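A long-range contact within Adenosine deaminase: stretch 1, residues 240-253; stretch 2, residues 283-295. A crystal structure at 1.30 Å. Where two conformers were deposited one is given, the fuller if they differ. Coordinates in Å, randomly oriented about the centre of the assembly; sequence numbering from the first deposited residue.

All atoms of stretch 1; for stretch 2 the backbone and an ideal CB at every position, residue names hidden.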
# COMPACT_ATOMS: atom_id res chain seq x y z
N ASP A 240 6.72 0.58 -6.18
CA ASP A 240 5.29 0.36 -6.01
C ASP A 240 4.60 0.04 -7.34
O ASP A 240 4.70 0.81 -8.31
CB ASP A 240 4.64 1.55 -5.29
CG ASP A 240 5.28 1.82 -3.95
OD1 ASP A 240 5.30 0.90 -3.10
OD2 ASP A 240 5.81 2.94 -3.77
N HIS A 241 3.95 -1.12 -7.35
CA HIS A 241 3.29 -1.72 -8.52
C HIS A 241 4.32 -2.36 -9.45
O HIS A 241 4.71 -3.52 -9.26
CB HIS A 241 2.37 -0.75 -9.27
CG HIS A 241 1.22 -0.23 -8.45
ND1 HIS A 241 0.29 -1.04 -7.83
CD2 HIS A 241 0.85 1.05 -8.17
CE1 HIS A 241 -0.60 -0.29 -7.22
NE2 HIS A 241 -0.29 0.98 -7.41
N GLY A 242 4.79 -1.62 -10.43
CA GLY A 242 5.81 -2.10 -11.34
C GLY A 242 5.35 -3.08 -12.41
O GLY A 242 6.19 -3.65 -13.08
N TYR A 243 4.04 -3.21 -12.60
CA TYR A 243 3.47 -4.33 -13.36
C TYR A 243 4.00 -4.48 -14.78
O TYR A 243 4.26 -5.61 -15.23
CB TYR A 243 1.93 -4.26 -13.40
CG TYR A 243 1.34 -4.13 -12.03
CD1 TYR A 243 1.62 -5.07 -11.04
CD2 TYR A 243 0.52 -3.06 -11.70
CE1 TYR A 243 1.11 -4.93 -9.76
CE2 TYR A 243 -0.00 -2.92 -10.42
CZ TYR A 243 0.31 -3.85 -9.46
OH TYR A 243 -0.17 -3.73 -8.17
N THR A 244 4.15 -3.37 -15.49
CA THR A 244 4.53 -3.46 -16.89
C THR A 244 5.98 -3.91 -17.11
O THR A 244 6.39 -4.14 -18.25
CB THR A 244 4.25 -2.15 -17.62
OG1 THR A 244 4.92 -1.08 -16.94
CG2 THR A 244 2.75 -1.86 -17.66
N ILE A 245 6.75 -4.04 -16.04
CA ILE A 245 8.11 -4.57 -16.16
C ILE A 245 8.12 -5.97 -16.78
O ILE A 245 9.11 -6.36 -17.39
CB ILE A 245 8.86 -4.56 -14.80
CG1 ILE A 245 10.37 -4.66 -15.02
CG2 ILE A 245 8.36 -5.66 -13.88
CD1 ILE A 245 11.16 -4.83 -13.74
N VAL A 246 7.00 -6.70 -16.68
CA VAL A 246 6.93 -8.03 -17.27
C VAL A 246 7.08 -7.99 -18.79
O VAL A 246 7.37 -9.01 -19.42
CB VAL A 246 5.63 -8.78 -16.91
CG1 VAL A 246 5.48 -8.89 -15.40
CG2 VAL A 246 4.42 -8.11 -17.54
N ASP A 247 6.89 -6.80 -19.38
CA ASP A 247 7.07 -6.61 -20.82
C ASP A 247 8.55 -6.68 -21.23
O ASP A 247 8.86 -6.79 -22.41
CB ASP A 247 6.49 -5.26 -21.27
CG ASP A 247 4.99 -5.19 -21.10
OD1 ASP A 247 4.33 -6.25 -21.05
OD2 ASP A 247 4.45 -4.06 -21.03
N ASN A 248 9.45 -6.60 -20.25
CA ASN A 248 10.89 -6.58 -20.52
C ASN A 248 11.60 -7.63 -19.66
O ASN A 248 12.08 -7.33 -18.57
CB ASN A 248 11.46 -5.18 -20.23
CG ASN A 248 12.92 -5.03 -20.62
OD1 ASN A 248 13.67 -6.01 -20.71
ND2 ASN A 248 13.35 -3.79 -20.84
N PRO A 249 11.65 -8.87 -20.15
CA PRO A 249 12.30 -9.90 -19.32
C PRO A 249 13.78 -9.63 -19.06
O PRO A 249 14.29 -10.09 -18.04
CB PRO A 249 12.08 -11.20 -20.11
CG PRO A 249 11.60 -10.78 -21.47
CD PRO A 249 10.95 -9.44 -21.31
N GLU A 250 14.46 -8.88 -19.93
CA GLU A 250 15.86 -8.52 -19.67
C GLU A 250 16.00 -7.66 -18.41
O GLU A 250 16.87 -7.90 -17.57
CB GLU A 250 16.47 -7.78 -20.86
CG GLU A 250 16.14 -8.38 -22.20
CD GLU A 250 15.02 -7.64 -22.89
OE1 GLU A 250 13.91 -8.19 -23.00
OE2 GLU A 250 15.26 -6.49 -23.33
N LEU A 251 15.15 -6.64 -18.29
CA LEU A 251 15.18 -5.79 -17.11
C LEU A 251 14.74 -6.58 -15.87
O LEU A 251 15.26 -6.36 -14.77
CB LEU A 251 14.29 -4.56 -17.32
CG LEU A 251 14.61 -3.35 -16.44
CD1 LEU A 251 16.08 -2.97 -16.57
CD2 LEU A 251 13.74 -2.16 -16.82
N CYS A 252 13.79 -7.49 -16.06
CA CYS A 252 13.35 -8.36 -14.97
C CYS A 252 14.54 -9.13 -14.41
O CYS A 252 14.70 -9.21 -13.20
CB CYS A 252 12.27 -9.33 -15.43
SG CYS A 252 10.66 -8.58 -15.68
N ALA A 253 15.38 -9.68 -15.29
CA ALA A 253 16.56 -10.43 -14.86
C ALA A 253 17.49 -9.56 -14.01
O ALA A 253 17.99 -10.00 -12.97
CB ALA A 253 17.29 -11.00 -16.06
N UNK A 283 -4.73 -12.79 -16.55
CA UNK A 283 -3.89 -11.89 -17.34
C UNK A 283 -3.26 -10.75 -16.56
O UNK A 283 -2.51 -9.95 -17.13
CB UNK A 283 -4.72 -11.30 -18.48
N UNK A 284 -3.56 -10.66 -15.27
CA UNK A 284 -2.92 -9.67 -14.42
C UNK A 284 -1.41 -9.90 -14.41
O UNK A 284 -0.95 -10.99 -14.07
CB UNK A 284 -3.49 -9.73 -13.00
N UNK A 285 -0.62 -8.88 -14.78
CA UNK A 285 0.84 -9.07 -14.82
C UNK A 285 1.44 -9.50 -13.49
O UNK A 285 2.48 -10.17 -13.48
CB UNK A 285 1.52 -7.77 -15.27
N UNK A 286 0.82 -9.13 -12.37
CA UNK A 286 1.29 -9.55 -11.05
C UNK A 286 1.48 -11.07 -10.98
O UNK A 286 2.42 -11.55 -10.35
CB UNK A 286 0.30 -9.10 -9.97
N UNK A 287 0.59 -11.81 -11.64
CA UNK A 287 0.63 -13.27 -11.60
C UNK A 287 1.96 -13.83 -12.12
O UNK A 287 2.41 -14.88 -11.66
CB UNK A 287 -0.53 -13.84 -12.42
N UNK A 288 2.58 -13.11 -13.05
CA UNK A 288 3.79 -13.57 -13.72
C UNK A 288 5.07 -13.08 -13.05
O UNK A 288 6.15 -13.54 -13.38
CB UNK A 288 3.77 -13.11 -15.18
N UNK A 289 4.96 -12.12 -12.14
CA UNK A 289 6.17 -11.48 -11.62
C UNK A 289 7.15 -12.41 -10.87
O UNK A 289 8.36 -12.38 -11.13
CB UNK A 289 5.75 -10.35 -10.68
N UNK A 290 6.65 -13.26 -9.95
CA UNK A 290 7.59 -14.14 -9.24
C UNK A 290 8.31 -15.13 -10.18
O UNK A 290 9.50 -15.41 -9.98
CB UNK A 290 6.84 -14.92 -8.15
N UNK A 291 7.62 -15.63 -11.20
CA UNK A 291 8.23 -16.53 -12.17
C UNK A 291 9.32 -15.86 -12.99
O UNK A 291 10.15 -16.54 -13.60
CB UNK A 291 7.16 -17.09 -13.11
N UNK A 292 9.31 -14.53 -13.03
CA UNK A 292 10.34 -13.76 -13.69
C UNK A 292 11.48 -13.41 -12.72
O UNK A 292 12.38 -12.63 -13.06
CB UNK A 292 9.74 -12.49 -14.29
N UNK A 293 11.43 -13.98 -11.52
CA UNK A 293 12.48 -13.82 -10.54
C UNK A 293 12.30 -12.64 -9.60
O UNK A 293 13.14 -12.41 -8.72
CB UNK A 293 13.82 -13.68 -11.26
N UNK A 294 11.21 -11.89 -9.76
CA UNK A 294 11.00 -10.68 -8.97
C UNK A 294 10.42 -10.99 -7.60
O UNK A 294 9.60 -11.90 -7.45
CB UNK A 294 10.08 -9.72 -9.72
N UNK A 295 10.86 -10.23 -6.61
CA UNK A 295 10.32 -10.29 -5.25
C UNK A 295 9.11 -9.39 -5.15
O UNK A 295 9.24 -8.17 -5.24
CB UNK A 295 11.37 -9.89 -4.22

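Position 283 has nothing of stretch 1 within reach of its CB, so the contact sets no rule there; the deposited residue is Arg283, which makes no contact across. At 284 the CB points sideways and is still distant, but the ring of Tyr243 lies beyond it with a face open. A long or flat side chain that can reach that face would suit, aromatic or aliphatic. His284 reaches it edge-on: the ring centroids are 5.4 Å apart and the planes stand at 87°, with His284 CE1 4.1 Å from Tyr243 CE1. The neighbouring ring atom is used locally: His284 ND1 accepts a hydrogen bond from the backbone N of 286 at 3.2 Å.

Position 285 comes closest in backbone register, the CA of 285 lying 5.6 Å from Tyr243 CA. The CB points toward stretch 1 and the ideal CB lies 3.5 Å from Tyr243 O and 3.7 Å from Val246 CG2, so a small or compact apolar residue is favoured. Phi of -58° also admits proline. Pro285 is found, its CB 3.6 Å from Tyr243 O and 3.9 Å from Val246 CG2.

At 286 the CB points sideways, 4.2 Å from Tyr243 CE1. Many apolar residues could use this brush with the ring. Met286 does so through its CB, 4.2 Å from Tyr243 CE1, while its end leads away. Position 287 is out of reach and unconstrained by stretch 1; it is Arg287.

Position 288 points toward stretch 1, but its ideal CB is still 4.6 Å from Val246 CG1, leaving a loose fit for many side chains. Lys288 adds little; its CB, 4.5 Å from Val246 CG1, is its nearest approach.

Position 289 points sideways, yet a long, flexible apolar chain could turn into the space between Tyr243, Ile245 and Val246. Leucine or methionine would be reasonable. Met289 threads it: CG packs 3.7 Å from Val246 CG1, SD lies at the edge of the Tyr243 ring, 4.0 Å from Tyr243 CD1, and CE ends 3.7 Å from His241 O.

Positions 290 and 291 are out of reach. Pro290 and Gly291 occupy them; a CB at 291 would have room, so this contact does not demand the glycine.

At 292 the CB points toward stretch 1, 4.2 Å from Cys252 CB, with Val246 and Pro249 also near. A branched apolar residue fits. Leu292 spreads over all three: CD1 is 3.8 Å from Val246 CG1 and 3.9 Å from Cys252 SG, and CD2 is 4.3 Å from Pro249 CB.

Position 293 has phi 91° and psi 0°, where a CB would jam against the preceding carbonyl oxygen. Glycine is called for by the backbone alone, and Gly293 is found.

At 294 the CB is beyond reach and sideways, but Ile245 and Cys252 invite a longer apolar chain. Leu294 answers, CD1 3.7 Å from Ile245 CG2 and CD2 3.6 Å from Cys252 O. Position 295 is out of reach again, and Lys295 makes no contact across. No hydrogen bond joins the stretches; shape and apolar packing do the work.

Stretch 2 (283-295) RHPMRKMPGLGLK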
# COMPACT_ATOMS: atom_id res chain seq x y z
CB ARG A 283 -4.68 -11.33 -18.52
CG ARG A 283 -4.99 -12.37 -19.58
CD ARG A 283 -3.74 -13.11 -20.03
NE ARG A 283 -2.70 -12.19 -20.50
CZ ARG A 283 -2.59 -11.75 -21.75
NH1 ARG A 283 -3.46 -12.15 -22.67
NH2 ARG A 283 -1.62 -10.91 -22.08
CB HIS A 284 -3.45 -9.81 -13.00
CG HIS A 284 -3.29 -8.58 -12.17
ND1 HIS A 284 -2.08 -7.94 -12.00
CD2 HIS A 284 -4.19 -7.88 -11.44
CE1 HIS A 284 -2.24 -6.90 -11.21
NE2 HIS A 284 -3.51 -6.84 -10.86
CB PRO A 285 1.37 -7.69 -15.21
CG PRO A 285 0.26 -7.07 -15.97
CD PRO A 285 -1.02 -7.57 -15.33
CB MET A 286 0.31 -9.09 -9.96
CG MET A 286 0.66 -9.52 -8.54
SD MET A 286 -0.64 -9.12 -7.35
CE MET A 286 -1.93 -10.24 -7.88
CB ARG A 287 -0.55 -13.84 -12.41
CG ARG A 287 -0.77 -15.33 -12.27
CD ARG A 287 -1.79 -15.83 -13.29
NE ARG A 287 -2.17 -17.21 -13.03
CZ ARG A 287 -3.26 -17.55 -12.35
NH1 ARG A 287 -3.54 -18.83 -12.14
NH2 ARG A 287 -4.06 -16.60 -11.88
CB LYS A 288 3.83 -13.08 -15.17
CG LYS A 288 2.62 -13.40 -16.03
CD LYS A 288 2.68 -12.59 -17.33
CE LYS A 288 1.61 -12.99 -18.33
NZ LYS A 288 0.29 -12.37 -18.03
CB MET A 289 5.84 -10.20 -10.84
CG MET A 289 5.32 -9.07 -11.74
SD MET A 289 4.58 -7.68 -10.85
CE MET A 289 6.03 -6.74 -10.37
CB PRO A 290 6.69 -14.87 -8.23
CG PRO A 290 5.57 -13.89 -7.97
CD PRO A 290 5.31 -13.29 -9.34
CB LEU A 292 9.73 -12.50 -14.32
CG LEU A 292 9.02 -12.73 -15.66
CD1 LEU A 292 8.11 -11.56 -16.00
CD2 LEU A 292 10.06 -12.95 -16.75
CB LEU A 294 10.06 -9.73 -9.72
CG LEU A 294 10.49 -9.37 -11.14
CD1 LEU A 294 9.43 -8.51 -11.80
CD2 LEU A 294 11.83 -8.64 -11.13
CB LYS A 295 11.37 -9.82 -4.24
CG LYS A 295 12.56 -10.74 -4.08
CD LYS A 295 13.44 -10.29 -2.90
CE LYS A 295 14.55 -11.28 -2.61
NZ LYS A 295 15.27 -10.93 -1.34
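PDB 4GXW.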